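Local coordinates for putative tryptophan halogenase (Xanthomonas campestris pv. campestris, PDB 6Y1W), which is a flavin-dependent halogenase, probably using reduced FAD to halogenate an aromatic substrate, and is seen here without its flavin, at residues T62-V67 with H106-T111; D400-D403 with W407-C410; H122-A127 with G131-F136; G200-L205 with D216-C221. One frame throughout, in Å; residues are numbered along the deposited sequence.

Contact 1 of 4, residues T62-V67 with H106-T111. With BUD ((2S,3S)-butane-2,3-diol), chain H.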
loop_
_atom_site.group_PDB
_atom_site.type_symbol
_atom_site.label_atom_id
_atom_site.label_comp_id
_atom_site.label_asym_id
_atom_site.label_seq_id
_atom_site.Cartn_x
_atom_site.Cartn_y
_atom_site.Cartn_z
ATOM N N THR A 62 -2.673 18.723 13.787
ATOM C CA THR A 62 -3.266 17.545 13.151
ATOM C C THR A 62 -2.573 17.320 11.806
ATOM O O THR A 62 -1.643 18.053 11.409
ATOM C CB THR A 62 -4.794 17.703 12.924
ATOM O OG1 THR A 62 -5.050 18.889 12.164
ATOM C CG2 THR A 62 -5.572 17.832 14.244
ATOM N N ILE A 63 -2.984 16.267 11.118
ATOM C CA ILE A 63 -2.435 15.949 9.797
ATOM C C ILE A 63 -3.565 15.698 8.802
ATOM O O ILE A 63 -4.747 15.644 9.205
ATOM C CB ILE A 63 -1.435 14.777 9.893
ATOM C CG1 ILE A 63 -2.032 13.578 10.597
ATOM C CG2 ILE A 63 -0.157 15.229 10.663
ATOM C CD1 ILE A 63 -1.030 12.380 10.594
ATOM N N PRO A 64 -3.268 15.578 7.505
ATOM C CA PRO A 64 -4.351 15.679 6.507
ATOM C C PRO A 64 -5.383 14.576 6.570
ATOM O O PRO A 64 -6.461 14.739 5.985
ATOM C CB PRO A 64 -3.597 15.660 5.172
ATOM C CG PRO A 64 -2.269 16.363 5.515
ATOM C CD PRO A 64 -1.941 15.814 6.875
ATOM N N SER A 65 -5.088 13.444 7.205
ATOM C CA SER A 65 -6.131 12.429 7.342
ATOM C C SER A 65 -7.385 12.974 8.024
ATOM O O SER A 65 -8.478 12.431 7.805
ATOM C CB SER A 65 -5.564 11.223 8.094
ATOM O OG SER A 65 -5.111 11.620 9.388
ATOM N N LEU A 66 -7.272 14.010 8.868
ATOM C CA LEU A 66 -8.481 14.503 9.519
ATOM C C LEU A 66 -9.408 15.165 8.508
ATOM O O LEU A 66 -10.621 15.204 8.721
ATOM C CB LEU A 66 -8.171 15.494 10.642
ATOM C CG LEU A 66 -9.337 15.769 11.605
ATOM C CD1 LEU A 66 -9.693 14.534 12.440
ATOM C CD2 LEU A 66 -9.008 16.905 12.567
ATOM N N VAL A 67 -8.857 15.730 7.431
ATOM C CA VAL A 67 -9.710 16.294 6.383
ATOM C C VAL A 67 -10.588 15.194 5.803
ATOM O O VAL A 67 -11.796 15.371 5.580
ATOM C CB VAL A 67 -8.855 16.960 5.289
ATOM C CG1 VAL A 67 -9.752 17.642 4.246
ATOM C CG2 VAL A 67 -7.903 17.977 5.882
ATOM N N HIS A 106 9.497 20.333 7.466
ATOM C CA HIS A 106 8.857 19.109 7.009
ATOM C C HIS A 106 7.434 19.502 6.647
ATOM O O HIS A 106 6.599 19.698 7.535
ATOM C CB HIS A 106 8.861 18.055 8.109
ATOM C CG HIS A 106 8.130 16.804 7.742
ATOM N ND1 HIS A 106 7.758 15.865 8.680
ATOM C CD2 HIS A 106 7.671 16.361 6.548
ATOM C CE1 HIS A 106 7.112 14.881 8.073
ATOM N NE2 HIS A 106 7.031 15.164 6.785
ATOM N N SER A 107 7.150 19.575 5.351
ATOM C CA SER A 107 5.845 20.056 4.906
ATOM C C SER A 107 5.017 18.898 4.390
ATOM O O SER A 107 5.522 17.800 4.143
ATOM C CB SER A 107 5.992 21.120 3.804
ATOM O OG SER A 107 6.402 20.530 2.576
ATOM N N PHE A 108 3.726 19.164 4.202
ATOM C CA PHE A 108 2.894 18.281 3.404
ATOM C C PHE A 108 3.234 18.458 1.932
ATOM O O PHE A 108 4.143 19.209 1.559
ATOM C CB PHE A 108 1.413 18.563 3.675
ATOM C CG PHE A 108 1.044 18.497 5.137
ATOM C CD1 PHE A 108 1.497 17.447 5.934
ATOM C CD2 PHE A 108 0.254 19.492 5.709
ATOM C CE1 PHE A 108 1.154 17.390 7.291
ATOM C CE2 PHE A 108 -0.073 19.450 7.064
ATOM C CZ PHE A 108 0.353 18.407 7.846
ATOM N N GLY A 109 2.539 17.736 1.068
ATOM C CA GLY A 109 2.777 17.899 -0.361
ATOM C C GLY A 109 3.930 17.051 -0.883
ATOM O O GLY A 109 4.297 16.037 -0.304
ATOM N N HIS A 110 4.486 17.476 -2.018
ATOM C CA HIS A 110 5.539 16.719 -2.679
ATOM C C HIS A 110 6.541 17.729 -3.197
ATOM O O HIS A 110 6.166 18.820 -3.627
ATOM C CB HIS A 110 5.013 15.866 -3.843
ATOM C CG HIS A 110 5.992 14.832 -4.328
ATOM N ND1 HIS A 110 6.241 13.654 -3.646
ATOM C CD2 HIS A 110 6.803 14.814 -5.417
ATOM C CE1 HIS A 110 7.156 12.952 -4.293
ATOM N NE2 HIS A 110 7.514 13.634 -5.373
ATOM N N THR A 111 7.800 17.391 -3.123
ATOM C CA THR A 111 8.823 18.328 -3.585
ATOM C C THR A 111 9.150 17.994 -5.027
ATOM O O THR A 111 9.511 16.854 -5.323
ATOM C CB THR A 111 10.065 18.222 -2.713
ATOM O OG1 THR A 111 9.668 18.461 -1.363
ATOM C CG2 THR A 111 11.119 19.323 -3.145
HETATM C C1 BUD H . 1.235 13.489 7.460
HETATM O O1 BUD H . 3.592 13.777 7.456
HETATM C C2 BUD H . 2.578 12.891 7.042
HETATM O O2 BUD H . 3.805 12.082 5.069
HETATM C C3 BUD H . 2.619 12.719 5.519
HETATM C C4 BUD H . 1.408 11.883 5.086
#
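Pro64 and Phe108 form a CH-pi contact in the wall of a buried ligand pocket, next to Lys89, the predicted active-site lysine of this flavin-dependent halogenase. The two side chains reach toward each other, Pro64 from near the start of helix 65-73 and Phe108 from the residue just past strand 102-107. Pro64 CD lies over one face of the Phe108 ring, 3.8 Å from its centroid and 23° off the normal. It is offset toward the rim, coming to 3.5 Å from Phe108 CE1, while Pro64 CG extends the cover over the CG side of the ring. Proline suits this place because its ring is rigid and CD, bonded to nitrogen, carries slightly polarised hydrogens for the pi face. Phe108 has CG anti to the carbonyl carbon (chi1 -54°), which sends the flat ring across to meet it. Ile63 adds an aliphatic neighbour, its CG2 lying 4.2 Å from Phe108 CE1. At the ring edge, near its plane, Thr62 O stands 4.1 Å from Phe108 CZ; the same oxygen accepts a hydrogen bond from Lys89 NZ, so the segment that carries the proline also touches the predicted catalytic group.

A butanediol occupies the pocket, hydrogen-bonded to Ser444 and Ala441. His106, held by Glu347 and Ser444 through its two ring nitrogens, lies beside the diol's O1. One of the diol's methyls, C1, turns to the hydrophobic trio: it is 3.8 Å from Ile63 CB, 3.9 Å from Phe108 CE1 and 4.0 Å from Pro64 CD.

Contact 2 of 4, residues D400-D403 with W407-C410. With BUD ((2S,3S)-butane-2,3-diol), chain J.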
loop_
_atom_site.group_PDB
_atom_site.type_symbol
_atom_site.label_atom_id
_atom_site.label_comp_id
_atom_site.label_asym_id
_atom_site.label_seq_id
_atom_site.Cartn_x
_atom_site.Cartn_y
_atom_site.Cartn_z
ATOM N N ASP A 400 23.478 15.801 13.920
ATOM C CA ASP A 400 24.891 16.142 14.097
ATOM C C ASP A 400 25.220 16.538 15.531
ATOM O O ASP A 400 26.410 16.685 15.870
ATOM C CB ASP A 400 25.306 17.297 13.180
ATOM C CG ASP A 400 25.209 16.963 11.705
ATOM O OD1 ASP A 400 25.157 15.770 11.324
ATOM O OD2 ASP A 400 25.207 17.926 10.926
ATOM N N ARG A 401 24.212 16.704 16.373
ATOM C CA ARG A 401 24.431 17.250 17.705
ATOM C C ARG A 401 25.191 16.274 18.590
ATOM O O ARG A 401 24.812 15.104 18.713
ATOM C CB ARG A 401 23.099 17.613 18.346
ATOM C CG ARG A 401 22.402 18.761 17.589
ATOM C CD ARG A 401 21.194 19.306 18.382
ATOM N NE ARG A 401 21.561 19.961 19.642
ATOM C CZ ARG A 401 20.736 20.745 20.340
ATOM N NH1 ARG A 401 19.499 20.979 19.887
ATOM N NH2 ARG A 401 21.124 21.274 21.509
ATOM N N ARG A 402 26.233 16.789 19.259
ATOM C CA ARG A 402 26.932 16.062 20.314
ATOM C C ARG A 402 27.143 16.967 21.522
ATOM O O ARG A 402 28.015 16.701 22.371
ATOM C CB ARG A 402 28.280 15.512 19.816
ATOM C CG ARG A 402 28.180 14.675 18.548
ATOM C CD ARG A 402 27.502 13.326 18.787
ATOM N NE ARG A 402 27.600 12.483 17.602
ATOM C CZ ARG A 402 26.746 12.482 16.584
ATOM N NH1 ARG A 402 26.959 11.666 15.548
ATOM N NH2 ARG A 402 25.685 13.297 16.608
ATOM N N ASP A 403 26.349 18.025 21.620
ATOM C CA ASP A 403 26.633 19.084 22.583
ATOM C C ASP A 403 26.071 18.829 23.964
ATOM O O ASP A 403 26.390 19.593 24.874
ATOM C CB ASP A 403 26.120 20.440 22.084
ATOM C CG ASP A 403 24.623 20.416 21.696
ATOM O OD1 ASP A 403 24.315 19.815 20.650
ATOM O OD2 ASP A 403 23.777 20.978 22.442
ATOM N N TRP A 407 21.858 14.422 23.542
ATOM C CA TRP A 407 22.025 14.245 22.098
ATOM C C TRP A 407 23.073 13.181 21.759
ATOM O O TRP A 407 22.933 12.480 20.754
ATOM C CB TRP A 407 22.377 15.578 21.426
ATOM C CG TRP A 407 21.171 16.478 21.433
ATOM C CD1 TRP A 407 21.015 17.653 22.143
ATOM C CD2 TRP A 407 19.913 16.246 20.761
ATOM N NE1 TRP A 407 19.746 18.173 21.907
ATOM C CE2 TRP A 407 19.054 17.316 21.089
ATOM C CE3 TRP A 407 19.447 15.242 19.904
ATOM C CZ2 TRP A 407 17.745 17.424 20.578
ATOM C CZ3 TRP A 407 18.109 15.357 19.379
ATOM C CH2 TRP A 407 17.297 16.426 19.741
ATOM N N ARG A 408 24.156 13.084 22.535
ATOM C CA ARG A 408 25.124 12.016 22.267
ATOM C C ARG A 408 24.472 10.655 22.422
ATOM O O ARG A 408 24.751 9.729 21.636
ATOM C CB ARG A 408 26.331 12.135 23.206
ATOM C CG ARG A 408 27.199 13.363 22.897
ATOM C CD ARG A 408 28.509 13.328 23.743
ATOM N NE ARG A 408 28.327 13.473 25.193
ATOM C CZ ARG A 408 28.206 14.622 25.868
ATOM N NH1 ARG A 408 28.168 15.801 25.231
ATOM N NH2 ARG A 408 28.103 14.600 27.194
ATOM N N ASP A 409 23.597 10.519 23.423
ATOM C CA ASP A 409 22.915 9.238 23.626
ATOM C C ASP A 409 21.934 8.958 22.486
ATOM O O ASP A 409 21.855 7.829 21.981
ATOM C CB ASP A 409 22.169 9.206 24.963
ATOM C CG ASP A 409 23.109 9.172 26.175
ATOM O OD1 ASP A 409 24.358 9.079 26.007
ATOM O OD2 ASP A 409 22.583 9.274 27.286
ATOM N N CYS A 410 21.208 9.986 22.031
ATOM C CA CYS A 410 20.289 9.773 20.904
ATOM C C CYS A 410 21.045 9.351 19.651
ATOM O O CYS A 410 20.582 8.499 18.881
ATOM C CB CYS A 410 19.493 11.056 20.596
ATOM S SG CYS A 410 18.257 11.566 21.800
HETATM C C1 BUD J . 20.471 27.105 22.214
HETATM O O1 BUD J . 20.349 25.619 24.154
HETATM C C2 BUD J . 19.864 25.857 22.856
HETATM O O2 BUD J . 19.920 23.518 22.808
HETATM C C3 BUD J . 20.254 24.634 22.042
HETATM C C4 BUD J . 19.451 24.565 20.744
#
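Two groups of N-H donors lie face to face between Arg401 and Trp407: the guanidinium is laid over the pyrrole end of the indole, with Arg401 CZ only 3.2 Å from Trp407 NE1. No hydrogen bond joins them. The planes are 24° apart, and the indole N-H lies in its own ring plane, where it reaches Asp269 O instead. Arg401 CD sits almost straight above the five-membered ring, 3.9 Å from its centroid, as a CH-pi donor. A bend at chi3 (66°) lets both CD and the guanidinium follow the ring face, a place suited to arginine's long chain with its flat end. Arg401 and Trp407 both pack on Ala268 of strand 263-268.

The same guanidinium grips Asp403 side-on. Arg401 NE reaches Asp403 OD1 at 2.9 Å and Arg401 NH2 reaches Asp403 OD2 at 2.8 Å, each oxygen using its syn lone pair, and this salt bridge fixes the rotation of the group. Arg401 NH2 also donates to butanediol O2 at 2.9 Å, and NH1 to His96 O.

Nearer the surface, helix 405-412 is tied to the loop after helix 371-397 by Arg408 NH1, which donates to Arg402 O at 3.0 Å. The oxygen is in the guanidinium plane, although the donor stands above the carbonyl plane. Arg402 CB packs on Arg408 CG at 3.9 Å, and Arg402 NH2 turns back to Arg401 O and Thr399 O. With a carboxylate and a diol oxygen at its edge, a bond to His96 O and an indole against one face, Arg401 would be expected to keep its positive charge.

Contact 3 of 4, residues H122-A127 with G131-F136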
loop_
_atom_site.group_PDB
_atom_site.type_symbol
_atom_site.label_atom_id
_atom_site.label_comp_id
_atom_site.label_asym_id
_atom_site.label_seq_id
_atom_site.Cartn_x
_atom_site.Cartn_y
_atom_site.Cartn_z
ATOM N N HIS A 122 16.498 12.552 -6.752
ATOM C CA HIS A 122 17.675 12.118 -7.513
ATOM C C HIS A 122 18.127 13.190 -8.481
ATOM O O HIS A 122 19.334 13.441 -8.602
ATOM C CB HIS A 122 17.379 10.798 -8.232
ATOM C CG HIS A 122 17.138 9.685 -7.270
ATOM N ND1 HIS A 122 18.170 9.088 -6.579
ATOM C CD2 HIS A 122 15.991 9.148 -6.786
ATOM C CE1 HIS A 122 17.676 8.194 -5.745
ATOM N NE2 HIS A 122 16.354 8.211 -5.849
ATOM N N PHE A 123 17.179 13.877 -9.129
ATOM C CA PHE A 123 17.532 15.008 -9.985
ATOM C C PHE A 123 18.066 16.155 -9.150
ATOM O O PHE A 123 19.044 16.809 -9.539
ATOM C CB PHE A 123 16.322 15.430 -10.815
ATOM C CG PHE A 123 15.823 14.314 -11.677
ATOM C CD1 PHE A 123 16.408 14.062 -12.907
ATOM C CD2 PHE A 123 14.840 13.446 -11.205
ATOM C CE1 PHE A 123 15.999 12.989 -13.689
ATOM C CE2 PHE A 123 14.414 12.378 -11.971
ATOM C CZ PHE A 123 14.988 12.134 -13.213
ATOM N N TRP A 124 17.470 16.390 -7.980
ATOM C CA TRP A 124 17.980 17.465 -7.127
ATOM C C TRP A 124 19.401 17.173 -6.652
ATOM O O TRP A 124 20.245 18.076 -6.639
ATOM C CB TRP A 124 17.041 17.691 -5.945
ATOM C CG TRP A 124 17.468 18.835 -5.099
ATOM C CD1 TRP A 124 17.103 20.146 -5.259
ATOM C CD2 TRP A 124 18.338 18.800 -3.961
ATOM N NE1 TRP A 124 17.692 20.924 -4.286
ATOM C CE2 TRP A 124 18.475 20.131 -3.495
ATOM C CE3 TRP A 124 19.039 17.789 -3.305
ATOM C CZ2 TRP A 124 19.258 20.467 -2.382
ATOM C CZ3 TRP A 124 19.819 18.126 -2.214
ATOM C CH2 TRP A 124 19.934 19.454 -1.768
ATOM N N LEU A 125 19.684 15.912 -6.271
ATOM C CA LEU A 125 21.019 15.526 -5.811
ATOM C C LEU A 125 22.068 15.718 -6.911
ATOM O O LEU A 125 23.170 16.223 -6.652
ATOM C CB LEU A 125 20.998 14.068 -5.335
ATOM C CG LEU A 125 20.343 13.870 -3.951
ATOM C CD1 LEU A 125 19.921 12.406 -3.706
ATOM C CD2 LEU A 125 21.215 14.429 -2.803
ATOM N N LYS A 126 21.745 15.311 -8.138
ATOM C CA LYS A 126 22.653 15.548 -9.253
ATOM C C LYS A 126 22.857 17.039 -9.425
ATOM O O LYS A 126 23.991 17.514 -9.595
ATOM C CB LYS A 126 22.082 14.929 -10.526
ATOM C CG LYS A 126 22.767 15.331 -11.818
ATOM C CD LYS A 126 23.958 14.508 -12.108
ATOM C CE LYS A 126 24.469 14.838 -13.503
ATOM N NZ LYS A 126 25.705 14.029 -13.617
ATOM N N ALA A 127 21.761 17.804 -9.352
ATOM C CA ALA A 127 21.878 19.246 -9.529
ATOM C C ALA A 127 22.729 19.856 -8.435
ATOM O O ALA A 127 23.497 20.785 -8.691
ATOM C CB ALA A 127 20.496 19.906 -9.559
ATOM N N GLY A 131 26.175 22.002 -8.717
ATOM C CA GLY A 131 26.057 23.392 -8.312
ATOM C C GLY A 131 24.940 24.162 -8.980
ATOM O O GLY A 131 25.015 25.388 -9.067
ATOM N N VAL A 132 23.880 23.485 -9.433
ATOM C CA VAL A 132 22.756 24.187 -10.034
ATOM C C VAL A 132 21.445 23.931 -9.271
ATOM O O VAL A 132 20.390 24.123 -9.825
ATOM C CB VAL A 132 22.607 23.861 -11.538
ATOM C CG1 VAL A 132 23.889 24.250 -12.306
ATOM C CG2 VAL A 132 22.287 22.366 -11.808
ATOM N N ALA A 133 21.525 23.579 -7.981
ATOM C CA ALA A 133 20.338 23.346 -7.150
ATOM C C ALA A 133 20.192 24.470 -6.129
ATOM O O ALA A 133 21.181 24.892 -5.514
ATOM C CB ALA A 133 20.439 22.018 -6.387
ATOM N N ARG A 134 18.955 24.936 -5.938
ATOM C CA ARG A 134 18.591 25.769 -4.797
ATOM C C ARG A 134 18.246 24.878 -3.614
ATOM O O ARG A 134 18.287 23.654 -3.713
ATOM C CB ARG A 134 17.445 26.689 -5.171
ATOM C CG ARG A 134 17.841 27.532 -6.371
ATOM C CD ARG A 134 16.793 28.476 -6.731
ATOM N NE ARG A 134 16.243 29.114 -5.543
ATOM C CZ ARG A 134 16.172 30.430 -5.386
ATOM N NH1 ARG A 134 16.622 31.233 -6.349
ATOM N NH2 ARG A 134 15.659 30.936 -4.275
ATOM N N ASP A 135 17.968 25.481 -2.456
ATOM C CA ASP A 135 17.521 24.689 -1.311
ATOM C C ASP A 135 16.383 23.757 -1.730
ATOM O O ASP A 135 15.484 24.150 -2.474
ATOM C CB ASP A 135 17.040 25.597 -0.174
ATOM C CG ASP A 135 16.769 24.817 1.121
ATOM O OD1 ASP A 135 17.734 24.569 1.869
ATOM O OD2 ASP A 135 15.606 24.432 1.385
ATOM N N PHE A 136 16.422 22.517 -1.226
ATOM C CA PHE A 136 15.389 21.535 -1.534
ATOM C C PHE A 136 13.991 22.085 -1.288
ATOM O O PHE A 136 13.060 21.778 -2.038
ATOM C CB PHE A 136 15.607 20.278 -0.676
ATOM C CG PHE A 136 14.815 19.072 -1.135
ATOM C CD1 PHE A 136 15.023 18.541 -2.389
ATOM C CD2 PHE A 136 13.897 18.448 -0.286
ATOM C CE1 PHE A 136 14.326 17.425 -2.831
ATOM C CE2 PHE A 136 13.184 17.334 -0.713
ATOM C CZ PHE A 136 13.386 16.820 -1.986
#
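Trp124 is held between Ala133 and Phe136, which meet opposite faces of its indole. On one face the small Ala133 methyl makes a CH-pi contact, with Ala133 CB 4.0 Å from the centroid of the five-membered ring. On the other, Phe136 arrives edge-on in a T-shaped pair: the planes stand at 75°, and Phe136 CD1 comes to 3.7 Å from Trp124 CG. Between these two residues the backbone passes round the rim of the indole, where Arg134 O accepts a bond from Trp124 NE1 at 2.9 Å. The oxygen lies near the ring plane and the N-H approaches nearly head-on to the carbonyl, so the one polar atom of the indole is satisfied. His128 also stacks its ring with Trp124. With CG anti to the backbone N (chi1 -176°), Trp124 swings out from helix 120-129 to meet the returning loop. A tryptophan fits here because it offers two broad faces and a donor at its edge.

Phe136 also packs on helix 442-451, through Ile446, Gln447 and Leu450. Ala127, one turn on from Trp124, has a methyl small enough to let the loop come close: Ala127 CB is 3.8 Å from Ala133 CB and also 3.8 Å from Val132 CG2, and helix 468-486 packs on it through Leu471 and Leu475. The backbone closes the turn as Val132 N donates to Ala127 O at 2.8 Å. Beside the apolar Ala127-Val132 pair, Gly131, with a positive phi (68°) readily adopted without a side chain and two bonds back into the last turn, of which Val132 N to Ala127 O is one, forms a Schellman motif.

Contact 4 of 4, residues G200-L205 with D216-C221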
loop_
_atom_site.group_PDB
_atom_site.type_symbol
_atom_site.label_atom_id
_atom_site.label_comp_id
_atom_site.label_asym_id
_atom_site.label_seq_id
_atom_site.Cartn_x
_atom_site.Cartn_y
_atom_site.Cartn_z
ATOM N N GLY A 200 -14.637 -14.184 30.182
ATOM C CA GLY A 200 -13.800 -13.045 30.468
ATOM C C GLY A 200 -14.201 -11.782 29.735
ATOM O O GLY A 200 -13.605 -10.732 29.996
ATOM N N ASP A 201 -15.201 -11.834 28.855
ATOM C CA ASP A 201 -15.621 -10.609 28.165
ATOM C C ASP A 201 -16.108 -9.572 29.162
ATOM O O ASP A 201 -16.593 -9.897 30.248
ATOM C CB ASP A 201 -16.754 -10.879 27.176
ATOM C CG ASP A 201 -16.338 -11.725 26.032
ATOM O OD1 ASP A 201 -15.142 -12.042 25.911
ATOM O OD2 ASP A 201 -17.232 -12.111 25.259
ATOM N N ILE A 202 -15.992 -8.295 28.788
ATOM C CA ILE A 202 -16.621 -7.264 29.601
ATOM C C ILE A 202 -18.138 -7.400 29.492
ATOM O O ILE A 202 -18.689 -7.532 28.395
ATOM C CB ILE A 202 -16.172 -5.868 29.160
ATOM C CG1 ILE A 202 -14.652 -5.774 29.246
ATOM C CG2 ILE A 202 -16.896 -4.799 30.015
ATOM C CD1 ILE A 202 -14.107 -4.473 28.780
ATOM N N ALA A 203 -18.824 -7.352 30.635
ATOM C CA ALA A 203 -20.284 -7.441 30.660
ATOM C C ALA A 203 -20.978 -6.100 30.894
ATOM O O ALA A 203 -22.021 -5.835 30.284
ATOM C CB ALA A 203 -20.735 -8.430 31.743
ATOM N N ALA A 204 -20.433 -5.245 31.757
ATOM C CA ALA A 204 -21.109 -4.002 32.094
ATOM C C ALA A 204 -20.143 -3.102 32.834
ATOM O O ALA A 204 -19.176 -3.570 33.443
ATOM C CB ALA A 204 -22.350 -4.243 32.967
ATOM N N LEU A 205 -20.440 -1.809 32.809
ATOM C CA LEU A 205 -19.782 -0.866 33.696
ATOM C C LEU A 205 -20.732 -0.552 34.843
ATOM O O LEU A 205 -21.961 -0.582 34.678
ATOM C CB LEU A 205 -19.404 0.437 32.990
ATOM C CG LEU A 205 -18.694 0.286 31.643
ATOM C CD1 LEU A 205 -18.524 1.673 31.049
ATOM C CD2 LEU A 205 -17.337 -0.432 31.768
ATOM N N ASP A 216 -22.385 -4.876 24.506
ATOM C CA ASP A 216 -21.821 -5.982 23.743
ATOM C C ASP A 216 -20.388 -5.714 23.317
ATOM O O ASP A 216 -19.595 -6.650 23.195
ATOM C CB ASP A 216 -22.677 -6.261 22.497
ATOM C CG ASP A 216 -24.131 -6.529 22.854
ATOM O OD1 ASP A 216 -24.373 -7.332 23.786
ATOM O OD2 ASP A 216 -25.026 -5.898 22.241
ATOM N N LEU A 217 -20.077 -4.465 23.031
ATOM C CA LEU A 217 -18.752 -4.057 22.584
ATOM C C LEU A 217 -18.439 -2.798 23.357
ATOM O O LEU A 217 -19.305 -1.937 23.497
ATOM C CB LEU A 217 -18.726 -3.786 21.089
ATOM C CG LEU A 217 -17.426 -3.232 20.528
ATOM C CD1 LEU A 217 -16.372 -4.356 20.451
ATOM C CD2 LEU A 217 -17.736 -2.699 19.126
ATOM N N PHE A 218 -17.222 -2.709 23.862
ATOM C CA PHE A 218 -16.807 -1.620 24.723
ATOM C C PHE A 218 -15.615 -0.945 24.076
ATOM O O PHE A 218 -14.656 -1.621 23.707
ATOM C CB PHE A 218 -16.415 -2.126 26.116
ATOM C CG PHE A 218 -17.618 -2.626 26.910
ATOM C CD1 PHE A 218 -18.134 -3.884 26.673
ATOM C CD2 PHE A 218 -18.261 -1.780 27.820
ATOM C CE1 PHE A 218 -19.246 -4.315 27.364
ATOM C CE2 PHE A 218 -19.360 -2.210 28.526
ATOM C CZ PHE A 218 -19.848 -3.477 28.311
ATOM N N LEU A 219 -15.648 0.373 23.988
ATOM C CA LEU A 219 -14.476 1.106 23.510
ATOM C C LEU A 219 -13.793 1.760 24.702
ATOM O O LEU A 219 -14.418 2.553 25.426
ATOM C CB LEU A 219 -14.870 2.174 22.492
ATOM C CG LEU A 219 -15.748 1.686 21.322
ATOM C CD1 LEU A 219 -15.959 2.838 20.307
ATOM C CD2 LEU A 219 -15.175 0.424 20.680
ATOM N N ASP A 220 -12.499 1.469 24.898
ATOM C CA ASP A 220 -11.765 2.052 26.029
ATOM C C ASP A 220 -11.116 3.355 25.580
ATOM O O ASP A 220 -10.123 3.354 24.847
ATOM C CB ASP A 220 -10.702 1.092 26.559
ATOM C CG ASP A 220 -10.136 1.560 27.874
ATOM O OD1 ASP A 220 -10.325 2.766 28.210
ATOM O OD2 ASP A 220 -9.465 0.768 28.552
ATOM N N CYS A 221 -11.763 4.463 25.935
ATOM C CA CYS A 221 -11.247 5.808 25.701
ATOM C C CYS A 221 -10.890 6.490 27.018
ATOM O O CYS A 221 -11.041 7.711 27.162
ATOM C CB CYS A 221 -12.264 6.637 24.917
ATOM S SG CYS A 221 -12.611 5.943 23.310
#
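Phe218 and Ile202 meet on one face of the mixed sheet of the Rossmann-type nucleotide-binding fold, although their strands are not neighbours in it: 184-195, 44-49 and 18-22 come between them in the order. The strand segments 202-205 and 217-220 make an angle of 66°, with axes 7.9 Å apart at their closest, so the contact is made by side chains and no hydrogen bond crosses it.

Ile202 CG2 makes a CH-pi contact with the Phe218 ring, the methyl almost straight above the ring centre, 3.5 Å from the centroid and just 9° off the normal. The branched isoleucine suits this place because it can seat one methyl on the ring, with CG2 anti to the backbone N, while CG1 points off beside that N (chi1 -57°). The strand carrying the isoleucine also passes round the ring's rim. Ala203 O lies near the ring plane, 3.8 Å from Phe218 CZ, matching a carbonyl oxygen with the slightly positive C-H edge, whereas Ile202 O comes within 3.4 Å of Phe218 CE1 from above the plane. Leu205 runs antiparallel alongside the ring, Leu205 CG reaching Phe218 CE2 at 4.0 Å.

Ala203 and Ala204 both face Gln194 of strand 184-195, a classic beta bulge in the stretch that curves past the ring. Asn332 links the two backbones from outside, its OD1 taking Ile202 N and its ND2 reaching Asp216 O. The cluster is closed in by Leu228 of helix 227-232, which touches Ile202, Leu205 and Phe218, and by Val20 of strand 18-22, which packs against both Leu205 and Phe218.

Contact 1 is the most central of the four, about 10 Å from the centre of the chain, and lines a diol-filled pocket beside the predicted active-site lysine. Contact 3 is the one that touches it: Thr111 CG2 packs at 3.3 Å from Phe136 O, joining the loop after the pocket strand to the loop that follows helix 120-129. Contact 2 binds a different butanediol and stays about 14 Å from contact 1 by nearest atoms. Contact 4 belongs to the predicted FAD-binding part, with the Leu205 side chain about 11 Å from Gly24 and about 7 Å from meso-2,3-butanediol. Contacts 3 and 4 lie on opposite sides of the chain's centre, their own centres about 56 Å apart.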